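Local atomic coordinates of CytC3 (Streptomyces, PDB entry 3GJA), a protein that is a nonheme iron halogenase, probably chlorinating aliphatic carbons of an amino-acid substrate during biosynthesis in Streptomyces. Residues H80-E85 against Y310-R315. Numbering follows the deposited sequence.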
ATOM      1  N   HIS A  80      -3.306  10.833   3.942  1.00 34.90           N
ATOM      2  CA  HIS A  80      -2.153   9.951   4.096  1.00 33.38           C
ATOM      3  C   HIS A  80      -1.586   9.495   2.756  1.00 33.06           C
ATOM      4  O   HIS A  80      -0.386   9.600   2.527  1.00 33.08           O
ATOM      5  CB  HIS A  80      -2.518   8.720   4.938  1.00 33.95           C
ATOM      6  CG  HIS A  80      -1.327   7.991   5.484  1.00 34.29           C
ATOM      7  ND1 HIS A  80      -0.721   8.343   6.671  1.00 35.43           N
ATOM      8  CD2 HIS A  80      -0.596   6.969   4.978  1.00 35.51           C
ATOM      9  CE1 HIS A  80       0.333   7.572   6.871  1.00 35.10           C
ATOM     10  NE2 HIS A  80       0.432   6.729   5.858  1.00 35.22           N
ATOM     11  N   ILE A  81      -2.437   9.001   1.860  1.00 34.46           N
ATOM     12  CA  ILE A  81      -1.937   8.521   0.570  1.00 35.39           C
ATOM     13  C   ILE A  81      -1.429   9.640  -0.343  1.00 37.30           C
ATOM     14  O   ILE A  81      -0.688   9.381  -1.293  1.00 37.54           O
ATOM     15  CB  ILE A  81      -3.007   7.649  -0.174  1.00 35.61           C
ATOM     16  CG1 ILE A  81      -4.274   8.458  -0.464  1.00 36.95           C
ATOM     17  CG2 ILE A  81      -3.367   6.435   0.677  1.00 32.11           C
ATOM     18  CD1 ILE A  81      -4.302   9.074  -1.848  1.00 38.51           C
ATOM     19  N   MET A  82      -1.803  10.881  -0.029  1.00 37.53           N
ATOM     20  CA  MET A  82      -1.384  12.055  -0.802  1.00 38.30           C
ATOM     21  C   MET A  82      -0.098  12.688  -0.261  1.00 38.90           C
ATOM     22  O   MET A  82       0.511  13.535  -0.913  1.00 37.66           O
ATOM     23  CB  MET A  82      -2.494  13.122  -0.784  1.00 36.81           C
ATOM     24  CG  MET A  82      -3.733  12.793  -1.617  1.00 36.17           C
ATOM     25  SD  MET A  82      -3.328  12.573  -3.374  1.00 39.91           S
ATOM     26  CE  MET A  82      -3.254  14.290  -3.950  1.00 38.42           C
ATOM     27  N   ARG A  83       0.304  12.286   0.938  1.00 40.02           N
ATOM     28  CA  ARG A  83       1.490  12.839   1.585  1.00 40.04           C
ATOM     29  C   ARG A  83       2.770  12.946   0.758  1.00 41.11           C
ATOM     30  O   ARG A  83       3.229  11.971   0.163  1.00 40.65           O
ATOM     31  CB  ARG A  83       1.779  12.059   2.868  1.00 42.51           C
ATOM     32  CG  ARG A  83       1.062  12.620   4.068  1.00 44.08           C
ATOM     33  CD  ARG A  83       1.779  13.870   4.529  1.00 47.00           C
ATOM     34  NE  ARG A  83       0.897  14.764   5.258  1.00 48.48           N
ATOM     35  CZ  ARG A  83       1.319  15.761   6.025  1.00 48.19           C
ATOM     36  NH1 ARG A  83       2.621  15.991   6.164  1.00 46.68           N
ATOM     37  NH2 ARG A  83       0.437  16.523   6.657  1.00 48.99           N
ATOM     38  N   PRO A  84       3.361  14.153   0.708  1.00 40.46           N
ATOM     39  CA  PRO A  84       4.598  14.392  -0.041  1.00 40.23           C
ATOM     40  C   PRO A  84       5.689  13.440   0.440  1.00 40.54           C
ATOM     41  O   PRO A  84       6.493  12.939  -0.353  1.00 39.42           O
ATOM     42  CB  PRO A  84       4.922  15.846   0.292  1.00 40.36           C
ATOM     43  CG  PRO A  84       3.567  16.453   0.454  1.00 38.60           C
ATOM     44  CD  PRO A  84       2.831  15.413   1.261  1.00 38.31           C
ATOM     45  N   GLU A  85       5.709  13.202   1.751  1.00 39.40           N
ATOM     46  CA  GLU A  85       6.688  12.307   2.356  1.00 38.97           C
ATOM     47  C   GLU A  85       6.587  10.907   1.753  1.00 38.70           C
ATOM     48  O   GLU A  85       7.552  10.142   1.767  1.00 38.39           O
ATOM     49  CB  GLU A  85       6.495  12.252   3.875  1.00 38.69           C
ATOM     50  CG  GLU A  85       6.737  13.592   4.561  1.00 41.51           C
ATOM     51  CD  GLU A  85       5.496  14.475   4.627  1.00 41.51           C
ATOM     52  OE1 GLU A  85       4.609  14.363   3.756  1.00 40.12           O
ATOM     53  OE2 GLU A  85       5.414  15.296   5.558  1.00 44.85           O
ATOM     54  N   TYR A 310     -13.362  15.144  -0.103  1.00 42.01           N
ATOM     55  CA  TYR A 310     -11.952  15.478   0.002  1.00 40.73           C
ATOM     56  C   TYR A 310     -11.416  15.470  -1.427  1.00 42.05           C
ATOM     57  O   TYR A 310     -11.485  14.461  -2.128  1.00 41.97           O
ATOM     58  CB  TYR A 310     -11.217  14.461   0.881  1.00 38.65           C
ATOM     59  CG  TYR A 310      -9.751  14.779   1.076  1.00 36.87           C
ATOM     60  CD1 TYR A 310      -8.836  14.578   0.046  1.00 33.23           C
ATOM     61  CD2 TYR A 310      -9.280  15.297   2.289  1.00 34.17           C
ATOM     62  CE1 TYR A 310      -7.487  14.882   0.211  1.00 34.31           C
ATOM     63  CE2 TYR A 310      -7.932  15.606   2.463  1.00 32.98           C
ATOM     64  CZ  TYR A 310      -7.044  15.398   1.420  1.00 34.96           C
ATOM     65  OH  TYR A 310      -5.713  15.714   1.564  1.00 35.70           O
ATOM     66  N   GLU A 311     -10.901  16.615  -1.856  1.00 43.29           N
ATOM     67  CA  GLU A 311     -10.385  16.780  -3.204  1.00 43.85           C
ATOM     68  C   GLU A 311      -8.941  16.334  -3.330  1.00 41.67           C
ATOM     69  O   GLU A 311      -8.089  16.761  -2.557  1.00 39.74           O
ATOM     70  CB  GLU A 311     -10.507  18.250  -3.606  1.00 48.20           C
ATOM     71  CG  GLU A 311     -10.261  18.538  -5.068  1.00 54.99           C
ATOM     72  CD  GLU A 311     -11.239  17.815  -5.970  1.00 60.26           C
ATOM     73  OE1 GLU A 311     -12.454  17.813  -5.657  1.00 61.24           O
ATOM     74  OE2 GLU A 311     -10.791  17.255  -6.995  1.00 62.54           O
ATOM     75  N   PHE A 312      -8.670  15.477  -4.311  1.00 39.91           N
ATOM     76  CA  PHE A 312      -7.314  14.987  -4.550  1.00 38.83           C
ATOM     77  C   PHE A 312      -6.676  15.843  -5.636  1.00 40.31           C
ATOM     78  O   PHE A 312      -6.975  15.678  -6.821  1.00 41.98           O
ATOM     79  CB  PHE A 312      -7.335  13.531  -5.015  1.00 37.51           C
ATOM     80  CG  PHE A 312      -7.834  12.563  -3.979  1.00 37.44           C
ATOM     81  CD1 PHE A 312      -7.088  12.306  -2.828  1.00 37.17           C
ATOM     82  CD2 PHE A 312      -9.046  11.905  -4.156  1.00 34.55           C
ATOM     83  CE1 PHE A 312      -7.546  11.405  -1.865  1.00 35.50           C
ATOM     84  CE2 PHE A 312      -9.513  11.004  -3.201  1.00 36.98           C
ATOM     85  CZ  PHE A 312      -8.761  10.753  -2.052  1.00 35.17           C
ATOM     86  N   VAL A 313      -5.801  16.757  -5.238  1.00 39.28           N
ATOM     87  CA  VAL A 313      -5.142  17.627  -6.198  1.00 39.11           C
ATOM     88  C   VAL A 313      -3.719  17.141  -6.426  1.00 38.79           C
ATOM     89  O   VAL A 313      -2.877  17.223  -5.537  1.00 41.52           O
ATOM     90  CB  VAL A 313      -5.144  19.097  -5.705  1.00 38.80           C
ATOM     91  CG1 VAL A 313      -4.636  20.022  -6.802  1.00 38.14           C
ATOM     92  CG2 VAL A 313      -6.556  19.497  -5.299  1.00 35.26           C
ATOM     93  N   PRO A 314      -3.434  16.625  -7.629  1.00 38.47           N
ATOM     94  CA  PRO A 314      -2.102  16.118  -7.964  1.00 38.13           C
ATOM     95  C   PRO A 314      -0.976  17.070  -7.603  1.00 40.04           C
ATOM     96  O   PRO A 314      -1.013  18.249  -7.940  1.00 41.88           O
ATOM     97  CB  PRO A 314      -2.194  15.869  -9.466  1.00 37.27           C
ATOM     98  CG  PRO A 314      -3.626  15.505  -9.653  1.00 36.64           C
ATOM     99  CD  PRO A 314      -4.344  16.510  -8.784  1.00 37.54           C
ATOM    100  N   ARG A 315       0.025  16.544  -6.914  1.00 40.52           N
ATOM    101  CA  ARG A 315       1.184  17.320  -6.504  1.00 40.91           C
ATOM    102  C   ARG A 315       2.172  17.462  -7.667  1.00 42.16           C
ATOM    103  O   ARG A 315       2.313  16.558  -8.484  1.00 42.19           O
ATOM    104  CB  ARG A 315       1.856  16.622  -5.322  1.00 39.69           C
ATOM    105  CG  ARG A 315       3.202  17.177  -4.897  1.00 39.42           C
ATOM    106  CD  ARG A 315       3.695  16.416  -3.662  1.00 38.91           C
ATOM    107  NE  ARG A 315       5.076  16.733  -3.312  1.00 38.03           N
ATOM    108  CZ  ARG A 315       5.459  17.816  -2.645  1.00 38.20           C
ATOM    109  NH1 ARG A 315       4.563  18.707  -2.240  1.00 38.34           N
ATOM    110  NH2 ARG A 315       6.746  18.006  -2.386  1.00 38.22           N
TER
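Met-82 points its CB at the extended C-terminal chain 310-315 and reaches it with three atoms in turn. Met-82 CG, lying anti to the carbonyl carbon (chi1 -72°), meets the Phe-312 ring at its edge, near the ring plane, 3.6 Å from Phe-312 CD1. Bends at chi2 and chi3 then fold the chain past that edge: Met-82 SD stands 5.1 Å from the Phe-312 ring centroid, an oblique Met-aromatic contact. Met-82 CE ends 3.4 Å from the backbone O of Val-313. With CG1 between N and the carbonyl carbon (chi1 61°), Ile-81 brings its CD1 to 4.0 Å from Phe-312 CE1. Val-289 of strand 289-290 touches Ile-81, Met-82 and Phe-312, while Tyr-310 CD1 sits over one face of the Phe-312 ring, displaced to its border.

At the other end Arg-315, its side chain stretched out, lays one guanidinium face on the Pro-84 ring: Pro-84 CB lies over its centre, 3.6 Å from Arg-315 CZ. Arg-315 NE forms a salt bridge with Asp-88, and NH2 bonds to the Ala-8 carbonyl. No hydrogen bond joins the two segments directly; apolar packing and a flat cation resting on proline set the C-terminal tail against the helical region of this PhyH-family beta-barrel halogenase, a plain structural contact, with Asp-88 probably offsetting the arginine charge.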